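Local coordinates for sugar ABC transporter, sugar-binding protein (Streptococcus pneumoniae, PDB 2HEU) that probably binds sugars, such as raffinose-type oligosaccharides, outside the cell and delivers them to an ABC transporter, and is in its sugar-free form here, at residues A174-N178 with P255-W259; Y180-F185 with D217-I223; N205-L209 with V389-N393. All coordinates share one frame; numbering follows the deposited sequence. Where two conformers were deposited one is given.

Contact 1: A174-N178 with P255-W259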
loop_
_atom_site.group_PDB
_atom_site.type_symbol
_atom_site.label_atom_id
_atom_site.label_comp_id
_atom_site.label_asym_id
_atom_site.label_seq_id
_atom_site.Cartn_x
_atom_site.Cartn_y
_atom_site.Cartn_z
ATOM N N ALA A 174 -12.950 -2.649 -9.382
ATOM C CA ALA A 174 -12.438 -1.276 -9.603
ATOM C C ALA A 174 -11.280 -0.923 -8.688
ATOM O O ALA A 174 -10.417 -0.134 -9.084
ATOM C CB ALA A 174 -13.603 -0.292 -9.401
ATOM N N TRP A 175 -11.268 -1.475 -7.452
ATOM C CA TRP A 175 -10.179 -1.149 -6.515
ATOM C C TRP A 175 -8.831 -1.396 -7.123
ATOM O O TRP A 175 -7.833 -0.777 -6.713
ATOM C CB TRP A 175 -10.328 -1.934 -5.218
ATOM C CG TRP A 175 -10.205 -3.414 -5.336
ATOM C CD1 TRP A 175 -11.205 -4.352 -5.415
ATOM C CD2 TRP A 175 -8.992 -4.166 -5.342
ATOM N NE1 TRP A 175 -10.669 -5.630 -5.443
ATOM C CE2 TRP A 175 -9.315 -5.514 -5.425
ATOM C CE3 TRP A 175 -7.632 -3.829 -5.292
ATOM C CZ2 TRP A 175 -8.321 -6.580 -5.427
ATOM C CZ3 TRP A 175 -6.688 -4.840 -5.340
ATOM C CH2 TRP A 175 -7.063 -6.178 -5.409
ATOM N N THR A 176 -8.692 -2.337 -8.051
ATOM C CA THR A 176 -7.429 -2.656 -8.618
ATOM C C THR A 176 -6.700 -1.476 -9.288
ATOM O O THR A 176 -5.482 -1.529 -9.416
ATOM C CB THR A 176 -7.498 -3.857 -9.627
ATOM O OG1 THR A 176 -8.324 -3.475 -10.724
ATOM C CG2 THR A 176 -7.994 -5.150 -8.971
ATOM N N LEU A 177 -7.477 -0.504 -9.738
ATOM C CA LEU A 177 -6.928 0.696 -10.398
ATOM C C LEU A 177 -6.831 1.932 -9.498
ATOM O O LEU A 177 -6.461 2.993 -9.976
ATOM C CB LEU A 177 -7.723 1.020 -11.676
ATOM C CG LEU A 177 -7.634 -0.030 -12.761
ATOM C CD1 LEU A 177 -8.385 0.456 -13.989
ATOM C CD2 LEU A 177 -6.190 -0.411 -13.091
ATOM N N ASN A 178 -7.123 1.759 -8.203
ATOM C CA ASN A 178 -6.959 2.929 -7.294
ATOM C C ASN A 178 -5.526 3.438 -7.380
ATOM O O ASN A 178 -5.308 4.644 -7.574
ATOM C CB ASN A 178 -7.314 2.434 -5.878
ATOM C CG ASN A 178 -7.310 3.534 -4.887
ATOM O OD1 ASN A 178 -6.945 3.195 -3.660
ATOM N ND2 ASN A 178 -7.765 4.667 -5.164
ATOM N N PRO A 255 -1.622 -3.892 -13.706
ATOM C CA PRO A 255 -1.361 -2.884 -12.664
ATOM C C PRO A 255 -1.920 -3.355 -11.366
ATOM O O PRO A 255 -3.112 -3.675 -11.248
ATOM C CB PRO A 255 -2.138 -1.649 -13.204
ATOM C CG PRO A 255 -3.323 -2.276 -13.939
ATOM C CD PRO A 255 -2.779 -3.514 -14.573
ATOM N N ASN A 256 -1.094 -3.387 -10.334
ATOM C CA ASN A 256 -1.646 -3.829 -9.017
ATOM C C ASN A 256 -0.602 -3.514 -7.913
ATOM O O ASN A 256 0.496 -2.980 -8.176
ATOM C CB ASN A 256 -2.027 -5.317 -9.066
ATOM C CG ASN A 256 -3.327 -5.578 -8.331
ATOM O OD1 ASN A 256 -4.356 -5.999 -8.994
ATOM N ND2 ASN A 256 -3.388 -5.335 -7.092
ATOM N N GLY A 257 -1.012 -3.839 -6.701
ATOM C CA GLY A 257 -0.140 -3.605 -5.564
ATOM C C GLY A 257 0.849 -4.711 -5.375
ATOM O O GLY A 257 0.769 -5.808 -5.942
ATOM N N SER A 258 1.801 -4.445 -4.460
ATOM C CA SER A 258 2.817 -5.425 -4.060
ATOM C C SER A 258 2.247 -6.688 -3.473
ATOM O O SER A 258 2.904 -7.720 -3.480
ATOM C CB SER A 258 3.750 -4.724 -3.021
ATOM O OG SER A 258 3.046 -4.121 -1.963
ATOM N N TRP A 259 1.022 -6.584 -2.936
ATOM C CA TRP A 259 0.339 -7.726 -2.358
ATOM C C TRP A 259 0.124 -8.835 -3.406
ATOM O O TRP A 259 -0.034 -10.009 -3.065
ATOM C CB TRP A 259 -1.010 -7.331 -1.758
ATOM C CG TRP A 259 -1.880 -6.542 -2.661
ATOM C CD1 TRP A 259 -2.670 -7.006 -3.670
ATOM C CD2 TRP A 259 -2.023 -5.099 -2.700
ATOM N NE1 TRP A 259 -3.313 -5.951 -4.312
ATOM C CE2 TRP A 259 -2.915 -4.788 -3.742
ATOM C CE3 TRP A 259 -1.455 -4.051 -1.958
ATOM C CZ2 TRP A 259 -3.264 -3.453 -4.040
ATOM C CZ3 TRP A 259 -1.793 -2.731 -2.256
ATOM C CH2 TRP A 259 -2.715 -2.466 -3.256
#
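Trp175 and Trp259 meet obliquely: the six-membered ring of Trp175 and the five-membered ring of Trp259 have centroids 5.8 Å apart and planes inclined at 49°. The side chains run past each other in opposite senses, and NE1 of Trp259 lies at the edge of the Trp175 ring, near its plane, 3.7 Å from CZ3 of Trp175. With chi1 at 64°, CG of Trp175 sits between its backbone N and carbonyl carbon, which leaves one face of the indole over the next residue, where Thr176 CG2 stands 3.6 Å above the ring plane. The Asn256 amide group crosses obliquely beside the CZ3/CH2 end of the Trp175 ring, its plane 77° from the ring. Trp259 in turn folds back over its own chain, with Gly257 CA 3.4 Å above its ring plane.

In this solute-binding protein fold the contact lays the 3-10 turn at the N-terminal end of helix 178-189, with Leu177 as N-cap, against edge strand 253-257 of a three-stranded antiparallel sheet. Tyr239 from helix 239-247 touches both indoles.

Farther along, Leu177 CD2 comes to 3.5 Å from Pro255 CG, the two side chains crossing at a slant. No hydrogen bond crosses between the segments; Thr176 bonds outside them, through OG1 to Asp173 O and through its carbonyl O to the hydroxyl of Tyr129 on strand 129-134, which pairs with 253-257.

Contact 2: Y180-F185 with D217-I223; sequences YNQLAF and DIKVMDI
Asp217 lies flat against the ring of Phe185 where helices 178-189 and 212-222 pack roughly antiparallel, with a marked tilt, their local axes 8.9 Å apart at 142°. Its CB begins the contact with a CH-pi approach to the Phe185 ring, 4.0 Å from the centroid and over the face. Next along, CG lies 3.3 Å from Phe185 CZ. With chi1 at 174°, the carboxylate extends away from the backbone N and stacks on the ring, the two planes only 10° apart. At the tip, OD1 stands 3.2 Å above the middle of the Phe185 ring, and OD2 lies 3.4 Å from Phe185 CZ. The same OD1 is 3.3 Å from Ala184 CB, and the amide of Asn181 comes close beside it.

One turn farther along helix 212-222, Val220 O accepts a 2.8 Å hydrogen bond from Tyr180 OH. The hydroxyl approaches from well above the carbonyl plane, and Ile223 N reaches that oxygen from the opposite face. Met221 SD makes a Met-aromatic contact at the edge of the Tyr180 ring, 4.9 Å from the centroid, and Val220 CG1 packs on Ala184 CB.

A buried carboxylate face to face with a pi cloud would tend to be disfavoured as an anion, so the pKa of Asp217 may be raised; how far depends on its polar surroundings.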
loop_
_atom_site.group_PDB
_atom_site.type_symbol
_atom_site.label_atom_id
_atom_site.label_comp_id
_atom_site.label_asym_id
_atom_site.label_seq_id
_atom_site.Cartn_x
_atom_site.Cartn_y
_atom_site.Cartn_z
ATOM N N TYR A 180 -3.337 3.109 -9.717
ATOM C CA TYR A 180 -3.022 3.584 -11.056
ATOM C C TYR A 180 -3.441 5.057 -11.190
ATOM O O TYR A 180 -2.657 5.894 -11.633
ATOM C CB TYR A 180 -3.680 2.705 -12.090
ATOM C CG TYR A 180 -3.253 3.021 -13.501
ATOM C CD1 TYR A 180 -2.252 2.333 -14.141
ATOM C CD2 TYR A 180 -3.849 4.049 -14.215
ATOM C CE1 TYR A 180 -1.830 2.668 -15.415
ATOM C CE2 TYR A 180 -3.452 4.408 -15.481
ATOM C CZ TYR A 180 -2.444 3.719 -16.081
ATOM O OH TYR A 180 -1.975 4.026 -17.335
ATOM N N ASN A 181 -4.682 5.345 -10.856
ATOM C CA ASN A 181 -5.175 6.714 -11.039
ATOM C C ASN A 181 -4.588 7.651 -10.001
ATOM O O ASN A 181 -4.340 8.832 -10.285
ATOM C CB ASN A 181 -6.686 6.734 -11.088
ATOM C CG ASN A 181 -7.239 8.021 -11.732
ATOM O OD1 ASN A 181 -6.480 8.722 -12.440
ATOM N ND2 ASN A 181 -8.507 8.270 -11.525
ATOM N N GLN A 182 -4.349 7.178 -8.781
ATOM C CA GLN A 182 -3.643 8.064 -7.829
ATOM C C GLN A 182 -2.292 8.454 -8.383
ATOM O O GLN A 182 -1.883 9.615 -8.236
ATOM C CB GLN A 182 -3.525 7.401 -6.459
ATOM C CG GLN A 182 -4.854 7.253 -5.777
ATOM C CD GLN A 182 -4.741 6.919 -4.310
ATOM O OE1 GLN A 182 -3.698 7.128 -3.685
ATOM N NE2 GLN A 182 -5.818 6.427 -3.752
ATOM N N LEU A 183 -1.583 7.539 -9.006
ATOM C CA LEU A 183 -0.251 7.809 -9.585
ATOM C C LEU A 183 -0.360 8.657 -10.867
ATOM O O LEU A 183 0.549 9.448 -11.144
ATOM C CB LEU A 183 0.518 6.548 -9.787
ATOM C CG LEU A 183 0.983 5.906 -8.480
ATOM C CD1 LEU A 183 1.447 4.464 -8.699
ATOM C CD2 LEU A 183 2.056 6.715 -7.847
ATOM N N ALA A 184 -1.445 8.510 -11.619
ATOM C CA ALA A 184 -1.703 9.436 -12.727
ATOM C C ALA A 184 -1.762 10.849 -12.201
ATOM O O ALA A 184 -1.083 11.769 -12.699
ATOM C CB ALA A 184 -3.006 9.033 -13.420
ATOM N N PHE A 185 -2.571 11.097 -11.148
ATOM C CA PHE A 185 -2.643 12.437 -10.598
ATOM C C PHE A 185 -1.343 12.840 -9.961
ATOM O O PHE A 185 -0.945 14.029 -10.069
ATOM C CB PHE A 185 -3.783 12.573 -9.593
ATOM C CG PHE A 185 -5.136 12.718 -10.227
ATOM C CD1 PHE A 185 -6.112 11.745 -10.137
ATOM C CD2 PHE A 185 -5.461 13.888 -10.912
ATOM C CE1 PHE A 185 -7.360 11.900 -10.733
ATOM C CE2 PHE A 185 -6.679 14.064 -11.520
ATOM C CZ PHE A 185 -7.649 13.067 -11.417
ATOM N N ASP A 217 -4.033 13.673 -16.449
ATOM C CA ASP A 217 -4.627 12.472 -15.830
ATOM C C ASP A 217 -5.345 11.626 -16.890
ATOM O O ASP A 217 -5.219 10.407 -16.882
ATOM C CB ASP A 217 -5.617 12.909 -14.753
ATOM C CG ASP A 217 -6.368 11.739 -14.177
ATOM O OD1 ASP A 217 -5.614 10.987 -13.422
ATOM O OD2 ASP A 217 -7.537 11.515 -14.432
ATOM N N ILE A 218 -6.115 12.253 -17.784
ATOM C CA ILE A 218 -6.805 11.549 -18.823
ATOM C C ILE A 218 -5.839 10.880 -19.759
ATOM O O ILE A 218 -6.056 9.754 -20.188
ATOM C CB ILE A 218 -7.771 12.528 -19.511
ATOM C CG1 ILE A 218 -8.939 12.843 -18.563
ATOM C CG2 ILE A 218 -8.243 11.958 -20.853
ATOM C CD1 ILE A 218 -9.784 14.032 -18.969
ATOM N N LYS A 219 -4.727 11.549 -20.107
ATOM C CA LYS A 219 -3.696 10.946 -20.931
ATOM C C LYS A 219 -3.196 9.646 -20.292
ATOM O O LYS A 219 -3.091 8.596 -20.959
ATOM C CB LYS A 219 -2.546 11.912 -21.133
ATOM C CG LYS A 219 -1.358 11.383 -21.878
ATOM C CD LYS A 219 -0.235 12.392 -21.936
ATOM C CE LYS A 219 1.065 11.928 -22.527
ATOM N NZ LYS A 219 0.969 11.611 -23.940
ATOM N N VAL A 220 -2.890 9.675 -19.019
ATOM C CA VAL A 220 -2.372 8.468 -18.332
ATOM C C VAL A 220 -3.464 7.382 -18.287
ATOM O O VAL A 220 -3.214 6.197 -18.561
ATOM C CB VAL A 220 -1.801 8.808 -16.982
ATOM C CG1 VAL A 220 -1.307 7.532 -16.282
ATOM C CG2 VAL A 220 -0.659 9.800 -17.100
ATOM N N MET A 221 -4.702 7.755 -17.939
ATOM C CA MET A 221 -5.802 6.798 -17.953
ATOM C C MET A 221 -6.024 6.220 -19.332
ATOM O O MET A 221 -6.383 5.020 -19.461
ATOM C CB MET A 221 -7.091 7.435 -17.432
ATOM C CG MET A 221 -7.122 7.691 -15.946
ATOM S SD MET A 221 -6.799 6.257 -14.907
ATOM C CE MET A 221 -7.970 5.066 -15.587
ATOM N N ASP A 222 -5.832 7.020 -20.389
ATOM C CA ASP A 222 -6.062 6.565 -21.727
ATOM C C ASP A 222 -5.100 5.517 -22.200
ATOM O O ASP A 222 -5.375 4.818 -23.171
ATOM C CB ASP A 222 -6.119 7.749 -22.731
ATOM C CG ASP A 222 -7.438 8.433 -22.756
ATOM O OD1 ASP A 222 -8.450 7.885 -22.280
ATOM O OD2 ASP A 222 -7.515 9.560 -23.329
ATOM N N ILE A 223 -3.964 5.332 -21.507
ATOM C CA ILE A 223 -3.087 4.196 -21.829
ATOM C C ILE A 223 -3.847 2.887 -21.715
ATOM O O ILE A 223 -3.635 1.946 -22.460
ATOM C CB ILE A 223 -1.834 4.241 -20.924
ATOM C CG1 ILE A 223 -1.017 5.499 -21.215
ATOM C CG2 ILE A 223 -0.982 2.990 -21.079
ATOM C CD1 ILE A 223 0.110 5.802 -20.227
#

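Contact 3: N205-L209 with V389-N393; sequences NAIKL and VNDLN
The loop 205-209 runs in the opposite sense to helix 389-393, judged by its ends: CA of Asn205 is 5.4 Å from CA of Asn393, and CA of Leu209 is 6.2 Å from CA of Val389. The side-chain amide of Asn393 reads the backbone of Ile207 with both of its polar atoms. ND2 of Asn393 donates to Ile207 O at 2.8 Å, nearly straight at 168°, and the acceptor lies 2° out of the amide plane. OD1 of Asn393 accepts from Ile207 N at 3.3 Å, a longer and more bent bond. Each donor lies in the carbonyl plane of its acceptor, on a lone pair. The amide reaches the loop because CG of Asn393 is anti to its carbonyl carbon (chi1 -73°).

Ile207 turns its side chain toward the helix. Its CB is 3.5 Å from Asn393 OD1, and its CD1 extends to within 4.0 Å of Leu392 CB. Touched also by Tyr198, Leu199, Met214 and Phe396, it sits where helices 192-199, 212-222 and 385-396 meet. Val389 spans the middle and the far end of the loop: CG1 lies 3.4 Å from Ile207 O, while CG2 meets Leu209 CD1 at 4.1 Å. The pairing fixes the loop between helices 192-199 and 212-222 to helix 385-396, 180 residues later, and Asn205 N extends the link by bonding Asn397 OD1.

Paired bonds of opposite polarity imply a fixed amide: a reversed Asn393 would set N-H against N-H and oxygen against oxygen, so the backbone of Ile207 determines which way the buried group is turned.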
loop_
_atom_site.group_PDB
_atom_site.type_symbol
_atom_site.label_atom_id
_atom_site.label_comp_id
_atom_site.label_asym_id
_atom_site.label_seq_id
_atom_site.Cartn_x
_atom_site.Cartn_y
_atom_site.Cartn_z
ATOM N N ASN A 205 -16.228 21.977 -6.863
ATOM C CA ASN A 205 -16.444 22.081 -8.285
ATOM C C ASN A 205 -15.234 22.664 -9.030
ATOM O O ASN A 205 -15.389 23.026 -10.190
ATOM C CB ASN A 205 -17.712 22.819 -8.647
ATOM C CG ASN A 205 -18.915 22.046 -8.112
ATOM O OD1 ASN A 205 -19.836 22.637 -7.410
ATOM N ND2 ASN A 205 -18.943 20.784 -8.370
ATOM N N ALA A 206 -14.028 22.648 -8.445
ATOM C CA ALA A 206 -12.894 23.239 -9.106
ATOM C C ALA A 206 -12.183 22.302 -10.062
ATOM O O ALA A 206 -11.308 22.758 -10.788
ATOM C CB ALA A 206 -11.864 23.777 -8.128
ATOM N N ILE A 207 -12.532 21.068 -10.108
ATOM C CA ILE A 207 -11.892 20.148 -11.043
ATOM C C ILE A 207 -12.592 20.318 -12.385
ATOM O O ILE A 207 -13.813 20.112 -12.454
ATOM C CB ILE A 207 -11.966 18.680 -10.539
ATOM C CG1 ILE A 207 -11.292 18.563 -9.150
ATOM C CG2 ILE A 207 -11.422 17.685 -11.562
ATOM C CD1 ILE A 207 -11.664 17.307 -8.390
ATOM N N LYS A 208 -11.878 20.727 -13.424
ATOM C CA LYS A 208 -12.472 20.987 -14.737
ATOM C C LYS A 208 -11.755 20.231 -15.807
ATOM O O LYS A 208 -10.545 20.049 -15.799
ATOM C CB LYS A 208 -12.413 22.476 -15.040
ATOM C CG LYS A 208 -13.399 23.260 -14.213
ATOM C CD LYS A 208 -13.162 24.757 -14.263
ATOM C CE LYS A 208 -13.099 25.372 -15.519
ATOM N NZ LYS A 208 -13.056 26.837 -15.322
ATOM N N LEU A 209 -12.538 19.820 -16.805
ATOM C CA LEU A 209 -11.988 19.079 -17.946
ATOM C C LEU A 209 -10.897 19.841 -18.663
ATOM O O LEU A 209 -9.962 19.247 -19.132
ATOM C CB LEU A 209 -13.150 18.732 -18.890
ATOM C CG LEU A 209 -12.748 17.928 -20.088
ATOM C CD1 LEU A 209 -12.087 16.614 -19.727
ATOM C CD2 LEU A 209 -14.020 17.684 -20.975
ATOM N N VAL A 389 -14.862 13.755 -14.849
ATOM C CA VAL A 389 -14.724 15.025 -14.129
ATOM C C VAL A 389 -15.904 15.249 -13.226
ATOM O O VAL A 389 -15.742 15.628 -12.049
ATOM C CB VAL A 389 -14.513 16.160 -15.130
ATOM C CG1 VAL A 389 -14.613 17.512 -14.423
ATOM C CG2 VAL A 389 -13.179 16.009 -15.851
ATOM N N ASN A 390 -17.104 15.046 -13.724
ATOM C CA ASN A 390 -18.280 15.204 -12.905
ATOM C C ASN A 390 -18.250 14.287 -11.691
ATOM O O ASN A 390 -18.582 14.688 -10.556
ATOM C CB ASN A 390 -19.516 14.958 -13.745
ATOM C CG ASN A 390 -19.798 16.038 -14.770
ATOM O OD1 ASN A 390 -19.210 17.115 -14.726
ATOM N ND2 ASN A 390 -20.668 15.707 -15.708
ATOM N N ASP A 391 -17.842 13.026 -11.899
ATOM C CA ASP A 391 -17.707 12.068 -10.818
ATOM C C ASP A 391 -16.699 12.498 -9.787
ATOM O O ASP A 391 -16.893 12.281 -8.579
ATOM C CB ASP A 391 -17.305 10.693 -11.364
ATOM C CG ASP A 391 -18.331 9.961 -12.173
ATOM O OD1 ASP A 391 -19.494 10.294 -12.136
ATOM O OD2 ASP A 391 -17.909 8.953 -12.818
ATOM N N LEU A 392 -15.583 13.023 -10.230
ATOM C CA LEU A 392 -14.548 13.509 -9.305
ATOM C C LEU A 392 -15.105 14.607 -8.443
ATOM O O LEU A 392 -14.935 14.597 -7.211
ATOM C CB LEU A 392 -13.312 14.028 -10.086
ATOM C CG LEU A 392 -12.424 12.901 -10.674
ATOM C CD1 LEU A 392 -11.576 13.452 -11.782
ATOM C CD2 LEU A 392 -11.555 12.269 -9.598
ATOM N N ASN A 393 -15.768 15.613 -9.035
ATOM C CA ASN A 393 -16.346 16.658 -8.183
ATOM C C ASN A 393 -17.422 16.096 -7.259
ATOM O O ASN A 393 -17.513 16.518 -6.089
ATOM C CB ASN A 393 -16.901 17.829 -8.988
ATOM C CG ASN A 393 -15.772 18.673 -9.559
ATOM O OD1 ASN A 393 -14.919 19.207 -8.833
ATOM N ND2 ASN A 393 -15.733 18.785 -10.891
#

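In the fold
From the N terminus, the chain first reaches 174-178 and then, at once, helix 178-189, whose residues 180-185 open contact 2. It next passes the loop 205-209 before helix 212-222 returns at 217-223 to close contact 2. Contact 1 closes later, at strand 253-257, so the loop of contact 2 lies wholly within that of contact 1. Contact 3 crosses both: it opens inside them at 205-209 and closes far downstream on helix 385-396. The contacts form a continuous path: Pro255 packs on Tyr180, Ile218 on Leu209 and Phe185 on Leu392, joining the three-stranded sheet, helices 178-189 and 212-222, and helix 385-396.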